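Local atomic coordinates of phosphodiesterase (Pseudomonas aeruginosa, PDB entry 4G75), a protein that probably hydrolyses a lipid-linked peptidoglycan precursor, as colicin M does, acting as a magnesium-binding bacteriocin that kills competing bacteria. Residues Leu92-Ala95 and Asp96-Phe100; Val196-Thr200 and Ala201-Trp205; Ser204-Ala207 and Gly208-Gly212; Tyr243-Pro247 and Ser248-Thr252; Met258-Leu261 and Gly262-Gly266. All coordinates share one frame; numbering follows the deposited sequence.

Contact 1: Leu92-Ala95 and Asp96-Phe100; sequences LPQA and DYNQF
Q94 and N98, one turn apart on helix 81-102, join their side-chain amides as well as their backbones. NE2 of Q94 donates to OD1 of N98 over 3.1 Å; the acceptor lies within 7° of the Q94 amide plane, whereas NE2 stands well above the plane of the N98 carbonyl. Q94 manages this by leaving the helix with CG anti to its backbone N (chi1 -178°); the bend at chi2 (71°) then turns the amide forward along the helix, toward N98. NE2 also lies at the edge of the Y97 ring. This is the looser side, with Q94 and Y97 partly exposed.

The tight side is buried. L92 and P93 face A145 and A149 of helix 143-153, and D96 turns its carboxylate to T143 and to the backbone N of N138. Main-chain bonds hold the turn together, from D96 N to L92 O (3.1 Å) and from Q99 N to A95 O (3.2 Å). N98 is also buried, and its ND2 donates to A109 O of helix 106-113. With one end of its amide bound by that helix and the other by Q94, the rotation of the N98 amide is fixed from both ends.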
# COMPACT_ATOMS: atom_id res chain seq x y z
N LEU A 92 5.43 0.29 10.09
CA LEU A 92 4.61 -0.20 8.99
C LEU A 92 5.37 -0.43 7.67
O LEU A 92 5.20 -1.46 7.03
CB LEU A 92 3.36 0.67 8.81
CG LEU A 92 2.27 0.42 9.86
CD1 LEU A 92 1.31 1.60 9.95
CD2 LEU A 92 1.52 -0.89 9.59
N PRO A 93 6.22 0.53 7.25
CA PRO A 93 6.93 0.26 5.99
C PRO A 93 7.92 -0.90 6.11
O PRO A 93 8.18 -1.59 5.12
CB PRO A 93 7.72 1.55 5.73
CG PRO A 93 7.08 2.58 6.57
CD PRO A 93 6.46 1.89 7.74
N GLN A 94 8.46 -1.11 7.31
CA GLN A 94 9.39 -2.20 7.52
C GLN A 94 8.67 -3.55 7.47
O GLN A 94 9.17 -4.51 6.91
CB GLN A 94 10.15 -2.04 8.84
CG GLN A 94 11.19 -3.13 9.09
CD GLN A 94 12.38 -3.01 8.16
OE1 GLN A 94 13.08 -2.00 8.15
NE2 GLN A 94 12.62 -4.05 7.36
N ALA A 95 7.46 -3.59 8.04
CA ALA A 95 6.64 -4.80 7.98
C ALA A 95 6.32 -5.15 6.53
O ALA A 95 6.39 -6.31 6.11
CB ALA A 95 5.35 -4.60 8.77
N ASP A 96 5.95 -4.14 5.75
CA ASP A 96 5.64 -4.39 4.35
C ASP A 96 6.87 -4.94 3.63
O ASP A 96 6.76 -5.90 2.84
CB ASP A 96 5.16 -3.12 3.65
CG ASP A 96 4.60 -3.42 2.27
OD1 ASP A 96 3.47 -3.96 2.21
OD2 ASP A 96 5.29 -3.14 1.27
N TYR A 97 8.02 -4.34 3.89
CA TYR A 97 9.25 -4.74 3.22
C TYR A 97 9.69 -6.13 3.66
O TYR A 97 10.29 -6.87 2.88
CB TYR A 97 10.36 -3.72 3.46
CG TYR A 97 11.54 -3.96 2.55
CD1 TYR A 97 11.42 -3.76 1.18
CD2 TYR A 97 12.76 -4.41 3.05
CE1 TYR A 97 12.49 -3.99 0.33
CE2 TYR A 97 13.84 -4.65 2.20
CZ TYR A 97 13.69 -4.43 0.84
OH TYR A 97 14.75 -4.66 -0.02
N ASN A 98 9.38 -6.50 4.90
CA ASN A 98 9.68 -7.85 5.36
C ASN A 98 8.91 -8.88 4.54
O ASN A 98 9.43 -9.95 4.21
CB ASN A 98 9.38 -8.01 6.85
CG ASN A 98 10.39 -7.29 7.72
OD1 ASN A 98 11.47 -6.93 7.25
ND2 ASN A 98 10.05 -7.07 8.98
N GLN A 99 7.66 -8.56 4.22
CA GLN A 99 6.88 -9.45 3.37
C GLN A 99 7.48 -9.57 1.98
O GLN A 99 7.58 -10.67 1.44
CB GLN A 99 5.43 -8.99 3.27
CG GLN A 99 4.63 -9.26 4.53
CD GLN A 99 3.19 -9.55 4.24
OE1 GLN A 99 2.40 -8.64 3.96
NE2 GLN A 99 2.82 -10.83 4.30
N PHE A 100 7.88 -8.45 1.39
CA PHE A 100 8.40 -8.47 0.02
C PHE A 100 9.77 -9.12 -0.08
O PHE A 100 10.01 -9.99 -0.93
CB PHE A 100 8.48 -7.05 -0.59
CG PHE A 100 9.22 -7.01 -1.90
CD1 PHE A 100 8.61 -7.44 -3.06
CD2 PHE A 100 10.55 -6.60 -1.96
CE1 PHE A 100 9.29 -7.42 -4.27
CE2 PHE A 100 11.24 -6.58 -3.16
CZ PHE A 100 10.60 -6.99 -4.32

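Contact 2: Val196-Thr200 and Ala201-Trp205; sequences VPYAT and AKDSW. With EDO (1,2-ethanediol), chain G.
A tight turn leads out of strand 188-199 towards the N-cap of helix 205-208, and a hydrogen bond from Y198 OH to D203 OD2 (2.6 Å) spans it. The turn is built by three main-chain bonds: K202 N to A199 O (3.1 Å), D203 N to T200 O (2.9 Å) and S204 N to T200 O (2.9 Å). T200 O thus takes two donors, that of D203 from above the carbonyl plane and that of S204 nearly along the C=O axis. The first two bonds each span three residues, and the one from S204 N spans four.

In the bond that crosses the turn, OD2 of D203 is approached on its syn side, 25° out of the carboxylate plane, and itself lies at the edge of the tyrosine ring, whose plane makes 54° with the carboxylate. D203 places the group with CG anti to its carbonyl carbon (chi1 -68°). OD2 also receives the backbone N of K169, and a water bridges Y198 OH to D203 OD1, so both carboxylate oxygens are engaged.

The buried T200 gives OG1 to G212 O, next to the magnesium-binding residue V211. On the more open side, CD of K202 lies against CB of A199 at 3.6 Å. A 1,2-ethanediol, probably from the crystallisation liquor, lies over the Y198 ring, its C2 3.3 Å above the plane near the centre, while its O1 accepts from A199 N at 2.6 Å.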
# COMPACT_ATOMS: atom_id res chain seq x y z
N VAL A 196 -3.82 3.59 -21.82
CA VAL A 196 -5.18 3.52 -21.28
C VAL A 196 -5.17 3.68 -19.76
O VAL A 196 -4.39 3.02 -19.07
CB VAL A 196 -5.91 2.20 -21.65
CG1 VAL A 196 -5.24 1.52 -22.83
CG2 VAL A 196 -5.99 1.25 -20.46
N PRO A 197 -6.03 4.56 -19.24
CA PRO A 197 -6.18 4.68 -17.79
C PRO A 197 -6.85 3.43 -17.25
O PRO A 197 -7.70 2.83 -17.91
CB PRO A 197 -7.09 5.90 -17.62
CG PRO A 197 -7.04 6.62 -18.95
CD PRO A 197 -6.83 5.55 -19.97
N TYR A 198 -6.48 3.04 -16.04
CA TYR A 198 -6.99 1.81 -15.46
C TYR A 198 -7.23 2.01 -13.98
O TYR A 198 -6.32 2.40 -13.25
CB TYR A 198 -6.01 0.66 -15.69
CG TYR A 198 -6.62 -0.70 -15.49
CD1 TYR A 198 -7.27 -1.35 -16.54
CD2 TYR A 198 -6.57 -1.33 -14.26
CE1 TYR A 198 -7.84 -2.61 -16.36
CE2 TYR A 198 -7.14 -2.58 -14.07
CZ TYR A 198 -7.78 -3.21 -15.12
OH TYR A 198 -8.34 -4.46 -14.93
N ALA A 199 -8.46 1.75 -13.56
CA ALA A 199 -8.82 1.89 -12.15
C ALA A 199 -8.45 0.60 -11.44
O ALA A 199 -9.17 -0.39 -11.55
CB ALA A 199 -10.32 2.15 -12.02
N THR A 200 -7.33 0.61 -10.73
CA THR A 200 -6.85 -0.63 -10.13
C THR A 200 -7.81 -1.16 -9.05
O THR A 200 -7.83 -2.36 -8.77
CB THR A 200 -5.42 -0.50 -9.57
OG1 THR A 200 -5.40 0.43 -8.49
CG2 THR A 200 -4.47 -0.03 -10.67
N ALA A 201 -8.59 -0.27 -8.45
CA ALA A 201 -9.53 -0.68 -7.40
C ALA A 201 -10.59 -1.66 -7.91
O ALA A 201 -11.19 -2.39 -7.12
CB ALA A 201 -10.19 0.53 -6.75
N LYS A 202 -10.81 -1.68 -9.22
CA LYS A 202 -11.74 -2.66 -9.79
C LYS A 202 -11.27 -4.08 -9.49
O LYS A 202 -12.08 -5.00 -9.37
CB LYS A 202 -11.88 -2.47 -11.30
CG LYS A 202 -13.16 -1.76 -11.74
CD LYS A 202 -12.92 -0.31 -12.12
CE LYS A 202 -14.14 0.29 -12.80
NZ LYS A 202 -13.82 1.49 -13.62
N ASP A 203 -9.96 -4.25 -9.37
CA ASP A 203 -9.35 -5.57 -9.27
C ASP A 203 -8.74 -5.87 -7.91
O ASP A 203 -8.69 -7.02 -7.49
CB ASP A 203 -8.24 -5.73 -10.31
CG ASP A 203 -8.76 -5.75 -11.73
OD1 ASP A 203 -9.97 -5.96 -11.91
OD2 ASP A 203 -7.94 -5.57 -12.66
N SER A 204 -8.26 -4.82 -7.25
CA SER A 204 -7.37 -5.00 -6.10
C SER A 204 -7.56 -3.88 -5.10
O SER A 204 -7.28 -2.73 -5.41
CB SER A 204 -5.92 -5.00 -6.60
OG SER A 204 -4.99 -4.93 -5.53
N TRP A 205 -8.04 -4.19 -3.89
CA TRP A 205 -8.23 -3.13 -2.90
C TRP A 205 -6.90 -2.49 -2.54
O TRP A 205 -6.82 -1.28 -2.38
CB TRP A 205 -9.00 -3.61 -1.65
CG TRP A 205 -8.16 -4.28 -0.59
CD1 TRP A 205 -7.98 -5.62 -0.41
CD2 TRP A 205 -7.43 -3.64 0.46
NE1 TRP A 205 -7.17 -5.85 0.68
CE2 TRP A 205 -6.81 -4.65 1.23
CE3 TRP A 205 -7.22 -2.30 0.82
CZ2 TRP A 205 -6.01 -4.36 2.33
CZ3 TRP A 205 -6.43 -2.02 1.92
CH2 TRP A 205 -5.83 -3.04 2.66
C1 EDO G . -11.10 0.67 -15.21
O1 EDO G . -10.31 1.84 -15.43
C2 EDO G . -10.19 -0.51 -14.89
O2 EDO G . -10.87 -1.72 -15.23
O HOH W 1 -10.63 -6.70 -14.45

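Contact 3: Ser204-Ala207 and Gly208-Gly212; sequences SWVA and GNTVG. With MG (magnesium ion), chain B; EDO (1,2-ethanediol), chain D.
S204 and G208 bracket the first turn of the short helix 205-208, an N-capped helix that unwinds into the magnesium site. Capping comes first: OG of S204 accepts from A207 N at 3.1 Å in an almost straight bond (169°). The same hydroxyl is bonded to L166 O, which ties the helix start to a preceding loop.

Among the main-chain bonds, G208 N donates to S204 O and N209 N to W205 O, each at 2.9 Å. A207 O then gathers three donors at the end of the helix. V211 N lies in its carbonyl plane, G212 N is tilted 25° from it and T210 N stands above it. One carbonyl oxygen therefore fixes three successive residues as the chain leaves the helix; the last of them, G212, has a positive phi.

The side chain of T210 adds a polar tie back to the helix: OG1 donates to V206 O over 2.7 Å, with OG1 anti to its carbonyl carbon (chi1 -56°). Apolar contact is slighter. CG2 of V211 approaches CB of A207, and within the helix V206 CG2 lies over one face of the W205 indole near its rim. NE1 of W205 turns outside the contact to G6 O.

Metal binding draws on backbone and side chain alike. E213, through its own carbonyl oxygen, and D241, through OD2, complete the protein ligands of the magnesium ion, with two waters also bound; the carbonyl oxygen of V211 coordinates the metal at 2.2 Å.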
# COMPACT_ATOMS: atom_id res chain seq x y z
N SER A 204 -8.26 -4.82 -7.25
CA SER A 204 -7.37 -5.00 -6.10
C SER A 204 -7.56 -3.88 -5.10
O SER A 204 -7.28 -2.73 -5.41
CB SER A 204 -5.92 -5.00 -6.60
OG SER A 204 -4.99 -4.93 -5.53
N TRP A 205 -8.04 -4.19 -3.89
CA TRP A 205 -8.23 -3.13 -2.90
C TRP A 205 -6.90 -2.49 -2.54
O TRP A 205 -6.82 -1.28 -2.38
CB TRP A 205 -9.00 -3.61 -1.65
CG TRP A 205 -8.16 -4.28 -0.59
CD1 TRP A 205 -7.98 -5.62 -0.41
CD2 TRP A 205 -7.43 -3.64 0.46
NE1 TRP A 205 -7.17 -5.85 0.68
CE2 TRP A 205 -6.81 -4.65 1.23
CE3 TRP A 205 -7.22 -2.30 0.82
CZ2 TRP A 205 -6.01 -4.36 2.33
CZ3 TRP A 205 -6.43 -2.02 1.92
CH2 TRP A 205 -5.83 -3.04 2.66
N VAL A 206 -5.85 -3.30 -2.44
CA VAL A 206 -4.52 -2.80 -2.10
C VAL A 206 -4.00 -1.80 -3.14
O VAL A 206 -3.55 -0.69 -2.81
CB VAL A 206 -3.50 -3.96 -1.88
CG1 VAL A 206 -2.09 -3.43 -1.70
CG2 VAL A 206 -3.91 -4.82 -0.69
N ALA A 207 -4.06 -2.18 -4.41
CA ALA A 207 -3.60 -1.26 -5.45
C ALA A 207 -4.48 -0.02 -5.47
O ALA A 207 -3.99 1.10 -5.59
CB ALA A 207 -3.60 -1.94 -6.82
N GLY A 208 -5.80 -0.22 -5.35
CA GLY A 208 -6.73 0.89 -5.38
C GLY A 208 -6.48 1.91 -4.28
O GLY A 208 -6.69 3.11 -4.46
N ASN A 209 -6.01 1.42 -3.14
CA ASN A 209 -5.79 2.24 -1.96
C ASN A 209 -4.36 2.76 -1.91
O ASN A 209 -3.98 3.48 -0.99
CB ASN A 209 -6.10 1.41 -0.71
CG ASN A 209 -6.34 2.26 0.52
OD1 ASN A 209 -6.88 3.37 0.46
ND2 ASN A 209 -5.96 1.72 1.66
N THR A 210 -3.56 2.39 -2.91
CA THR A 210 -2.16 2.81 -2.97
C THR A 210 -1.90 3.71 -4.18
O THR A 210 -1.55 4.88 -4.04
CB THR A 210 -1.20 1.60 -3.00
OG1 THR A 210 -1.46 0.76 -1.86
CG2 THR A 210 0.25 2.06 -2.96
N VAL A 211 -2.05 3.13 -5.37
CA VAL A 211 -1.85 3.87 -6.61
C VAL A 211 -3.14 4.33 -7.28
O VAL A 211 -3.12 5.26 -8.07
CB VAL A 211 -1.03 3.06 -7.64
CG1 VAL A 211 0.39 2.86 -7.13
CG2 VAL A 211 -1.70 1.71 -7.92
N GLY A 212 -4.26 3.67 -6.98
CA GLY A 212 -5.54 4.05 -7.56
C GLY A 212 -5.56 3.92 -9.08
O GLY A 212 -5.27 2.86 -9.62
MG MG B . -3.12 7.13 -9.31
C1 EDO D . -5.34 7.62 -0.56
O1 EDO D . -4.10 8.22 -0.95
C2 EDO D . -5.16 6.12 -0.35
O2 EDO D . -4.24 5.88 0.73
O HOH W 2 -3.17 9.41 -10.45
O HOH W 3 -2.95 8.36 -7.10

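Contact 4: Tyr243-Pro247 and Ser248-Thr252; sequences YDFNP and SNHRT. With EDO (1,2-ethanediol), chain D; EDO (1,2-ethanediol), chain F.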
# COMPACT_ATOMS: atom_id res chain seq x y z
N TYR A 243 2.56 9.55 -6.06
CA TYR A 243 1.83 9.41 -4.80
C TYR A 243 1.74 10.78 -4.15
O TYR A 243 2.75 11.34 -3.72
CB TYR A 243 2.51 8.43 -3.84
CG TYR A 243 1.67 8.12 -2.62
CD1 TYR A 243 0.94 6.94 -2.53
CD2 TYR A 243 1.58 9.02 -1.57
CE1 TYR A 243 0.16 6.67 -1.42
CE2 TYR A 243 0.81 8.75 -0.45
CZ TYR A 243 0.09 7.58 -0.39
OH TYR A 243 -0.68 7.31 0.72
N ASP A 244 0.53 11.31 -4.08
CA ASP A 244 0.31 12.61 -3.46
C ASP A 244 -0.85 12.57 -2.47
O ASP A 244 -1.48 13.59 -2.19
CB ASP A 244 0.09 13.70 -4.52
CG ASP A 244 -1.03 13.37 -5.50
OD1 ASP A 244 -1.73 12.34 -5.32
OD2 ASP A 244 -1.21 14.13 -6.47
N PHE A 245 -1.12 11.37 -1.95
CA PHE A 245 -2.21 11.14 -1.00
C PHE A 245 -3.54 11.62 -1.58
O PHE A 245 -4.31 12.32 -0.93
CB PHE A 245 -1.91 11.80 0.34
CG PHE A 245 -2.69 11.22 1.49
CD1 PHE A 245 -2.62 9.86 1.78
CD2 PHE A 245 -3.51 12.02 2.28
CE1 PHE A 245 -3.34 9.32 2.83
CE2 PHE A 245 -4.23 11.48 3.33
CZ PHE A 245 -4.14 10.13 3.61
N ASN A 246 -3.80 11.21 -2.82
CA ASN A 246 -5.01 11.54 -3.56
C ASN A 246 -6.25 11.02 -2.85
O ASN A 246 -6.37 9.82 -2.62
CB ASN A 246 -4.90 10.92 -4.95
CG ASN A 246 -5.95 11.42 -5.92
OD1 ASN A 246 -7.03 11.87 -5.52
ND2 ASN A 246 -5.65 11.35 -7.21
N PRO A 247 -7.19 11.91 -2.51
CA PRO A 247 -8.40 11.49 -1.78
C PRO A 247 -9.28 10.56 -2.62
O PRO A 247 -10.14 9.87 -2.06
CB PRO A 247 -9.13 12.81 -1.49
CG PRO A 247 -8.10 13.89 -1.70
CD PRO A 247 -7.17 13.37 -2.75
N SER A 248 -9.08 10.55 -3.93
CA SER A 248 -9.82 9.65 -4.81
C SER A 248 -9.57 8.19 -4.42
O SER A 248 -10.40 7.31 -4.67
CB SER A 248 -9.43 9.87 -6.27
OG SER A 248 -10.04 8.91 -7.11
N ASN A 249 -8.42 7.95 -3.79
CA ASN A 249 -8.01 6.59 -3.46
C ASN A 249 -8.42 6.12 -2.07
O ASN A 249 -8.19 4.96 -1.73
CB ASN A 249 -6.48 6.43 -3.58
CG ASN A 249 -5.96 6.83 -4.94
OD1 ASN A 249 -6.70 6.83 -5.93
ND2 ASN A 249 -4.68 7.16 -5.00
N HIS A 250 -9.03 7.00 -1.28
CA HIS A 250 -9.44 6.63 0.08
C HIS A 250 -10.59 5.64 0.06
O HIS A 250 -11.54 5.77 -0.73
CB HIS A 250 -9.90 7.86 0.88
CG HIS A 250 -8.84 8.90 1.07
ND1 HIS A 250 -7.51 8.60 1.21
CD2 HIS A 250 -8.93 10.25 1.20
CE1 HIS A 250 -6.82 9.71 1.38
NE2 HIS A 250 -7.66 10.73 1.38
N ARG A 251 -10.53 4.65 0.95
CA ARG A 251 -11.67 3.77 1.15
C ARG A 251 -12.80 4.58 1.79
O ARG A 251 -12.56 5.49 2.59
CB ARG A 251 -11.28 2.53 1.96
CG ARG A 251 -10.35 1.60 1.18
CD ARG A 251 -10.24 0.22 1.81
NE ARG A 251 -9.51 0.24 3.07
CZ ARG A 251 -9.20 -0.86 3.76
NH1 ARG A 251 -9.56 -2.05 3.31
NH2 ARG A 251 -8.54 -0.76 4.91
N THR A 252 -14.04 4.27 1.42
CA THR A 252 -15.20 5.10 1.75
C THR A 252 -15.39 5.34 3.25
O THR A 252 -15.63 6.46 3.69
CB THR A 252 -16.49 4.46 1.19
OG1 THR A 252 -16.30 4.16 -0.19
CG2 THR A 252 -17.66 5.41 1.35
C1 EDO D . -5.34 7.62 -0.56
O1 EDO D . -4.10 8.22 -0.95
C2 EDO D . -5.16 6.12 -0.35
O2 EDO D . -4.24 5.88 0.73
C1 EDO F . -10.82 2.98 -2.74
O1 EDO F . -9.42 2.75 -2.97
C2 EDO F . -11.34 4.06 -3.69
O2 EDO F . -11.32 3.54 -5.03
O HOH W 4 -6.48 13.21 1.00
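N246 and P247 open a short 3-10 turn in the loop that leads from strand 229-243 to helix 255-264. N249 N donates to N246 O at 3.0 Å and H250 N to P247 O at 3.2 Å, both standing above the plane of the accepting carbonyl and both spanning three residues. Just before the turn, F245 has positive phi and psi, which redirects the chain as it leaves the strand.

The side chain of N246 adds an Asx turn: its OD1 accepts from S248 N over 2.9 Å, reached with CG anti to the backbone N (chi1 -168°). The turn places N249 beside the metal site, its side chain about 5 Å from the magnesium ion.

H250 folds back over the turn it closes. Its imidazole receives P247 CA over one face in a CH-pi contact, 3.6 Å from the ring centroid and 29° off the normal. CE1 of H250 in turn lies 3.5 Å above one face of the F245 ring, displaced toward its rim, and the two ring planes make 59°, an oblique pairing. A water links NE2 of H250 to F245 O. A 1,2-ethanediol, probably from the crystallisation liquor, makes a weak hydrogen bond through O1 to N246 O. Farther out, F245 meets F148 of helix 143-153, and the rings of F245 and H250 both touch M258 of helix 255-264.

The imidazole is thus held by apolar contact with P247 and F245 among others. Together these contacts probably restrict the ring's rotation, with NE2 joined to a water.

Contact 5: Met258-Leu261 and Gly262-Gly266; sequences MTRL and GREVG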
# COMPACT_ATOMS: atom_id res chain seq x y z
N MSE A 258 -9.42 10.46 6.72
CA MSE A 258 -8.13 10.43 6.04
C MSE A 258 -7.87 11.73 5.29
O MSE A 258 -6.74 12.20 5.25
CB MSE A 258 -8.04 9.22 5.09
CG MSE A 258 -8.06 7.86 5.81
SE MSE A 258 -6.56 7.66 7.04
CE MSE A 258 -5.12 7.49 5.72
N THR A 259 -8.91 12.31 4.71
CA THR A 259 -8.78 13.60 4.04
C THR A 259 -8.33 14.68 5.03
O THR A 259 -7.46 15.50 4.72
CB THR A 259 -10.10 14.02 3.35
OG1 THR A 259 -10.52 12.96 2.49
CG2 THR A 259 -9.91 15.29 2.54
N ARG A 260 -8.93 14.68 6.22
CA ARG A 260 -8.55 15.64 7.25
C ARG A 260 -7.11 15.39 7.69
O ARG A 260 -6.32 16.33 7.80
CB ARG A 260 -9.50 15.59 8.44
CG ARG A 260 -9.25 16.70 9.45
CD ARG A 260 -10.26 16.67 10.59
NE ARG A 260 -9.91 17.65 11.62
CZ ARG A 260 -10.67 17.94 12.66
NH1 ARG A 260 -11.84 17.34 12.82
NH2 ARG A 260 -10.26 18.85 13.55
N LEU A 261 -6.77 14.13 7.93
CA LEU A 261 -5.40 13.77 8.28
C LEU A 261 -4.41 14.29 7.25
O LEU A 261 -3.37 14.86 7.59
CB LEU A 261 -5.27 12.25 8.43
CG LEU A 261 -3.85 11.72 8.68
CD1 LEU A 261 -3.27 12.32 9.95
CD2 LEU A 261 -3.86 10.20 8.77
N GLY A 262 -4.72 14.10 5.97
CA GLY A 262 -3.84 14.53 4.90
C GLY A 262 -3.59 16.02 4.90
O GLY A 262 -2.52 16.49 4.51
N ARG A 263 -4.60 16.77 5.33
CA ARG A 263 -4.49 18.23 5.36
C ARG A 263 -3.72 18.74 6.57
O ARG A 263 -3.26 19.87 6.58
CB ARG A 263 -5.89 18.86 5.31
CG ARG A 263 -6.53 18.77 3.95
CD ARG A 263 -8.03 18.96 3.99
NE ARG A 263 -8.62 18.78 2.67
CZ ARG A 263 -9.92 18.77 2.42
NH1 ARG A 263 -10.78 18.94 3.41
NH2 ARG A 263 -10.36 18.60 1.18
N GLU A 264 -3.57 17.90 7.59
CA GLU A 264 -2.95 18.33 8.83
C GLU A 264 -1.59 17.70 9.09
O GLU A 264 -0.77 18.25 9.82
CB GLU A 264 -3.86 17.99 10.01
CG GLU A 264 -5.26 18.55 9.91
CD GLU A 264 -6.08 18.27 11.15
OE1 GLU A 264 -5.56 17.58 12.06
OE2 GLU A 264 -7.23 18.75 11.22
N VAL A 265 -1.33 16.54 8.50
CA VAL A 265 -0.16 15.76 8.88
C VAL A 265 1.17 16.49 8.65
O VAL A 265 2.13 16.28 9.39
CB VAL A 265 -0.17 14.37 8.19
CG1 VAL A 265 0.19 14.50 6.72
CG2 VAL A 265 0.76 13.41 8.92
N GLY A 266 1.21 17.34 7.63
CA GLY A 266 2.41 18.09 7.32
C GLY A 266 2.81 19.11 8.38
O GLY A 266 3.95 19.58 8.40
O HOH W 5 -7.68 20.27 13.52
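R260 and E264, one turn apart on helix 255-264, cross obliquely in a salt bridge with their flat groups 78° apart. NE of R260 reaches OE2 of E264 at 2.9 Å, and the bond is nearly straight at 170°. OE2 lies in the guanidinium plane, at its edge, but NE meets OE2 from above the carboxylate plane. R260 gets there on an extended chain whose CG is anti to the backbone N (chi1 -172°). A water bridges the same two side chains, accepting from NH2 of R260 at 2.9 Å and donating to OE2 of E264 at 2.8 Å.

The neighbouring pair is arranged otherwise. T259 and R263 run side by side, pointing the same way, and the methyl CG2 of T259 sits over the centre of the R263 guanidinium, 3.5 Å above its plane. The hydroxyl of T259 is used elsewhere, on A255 O.

On the buried side L261 slants across V265, CD1 of L261 approaching CB of V265 at 4.1 Å. In the backbone, L261 O accepts from both E264 N and V265 N as the helix nears its end.

L261 packs on L59 and W62 of helix 55-65 and on F148 of helix 143-153, while V265 meets L152 of the latter. OE1 of E264 accepts from the indole nitrogens of W62 and W68, and R260 makes a cation-pi contact with W68, so this helix is fastened to its neighbours by both apolar and polar contacts.

In the fold
Contacts 1 and 3 are buried, contacts 2 and 5 partly so, and contact 4 lies at the surface. Contacts 2 and 3 share S204 and W205, their centres about 7 Å apart, and join through T200 OG1 and G212 O. Contact 4 packs N249 against contact 3 and passes F245 and H250 on to contact 5. Helix 143-153 touches residues of contacts 1, 3, 4 and 5. Chemistry follows place: an amide pair at the edge of a buried helix face in contact 1, one backbone oxygen, V211 O, on the metal in contact 3, a carboxylate shared with a tyrosine in contact 2, ring packing with water in contact 4, and a hydrated salt bridge in contact 5.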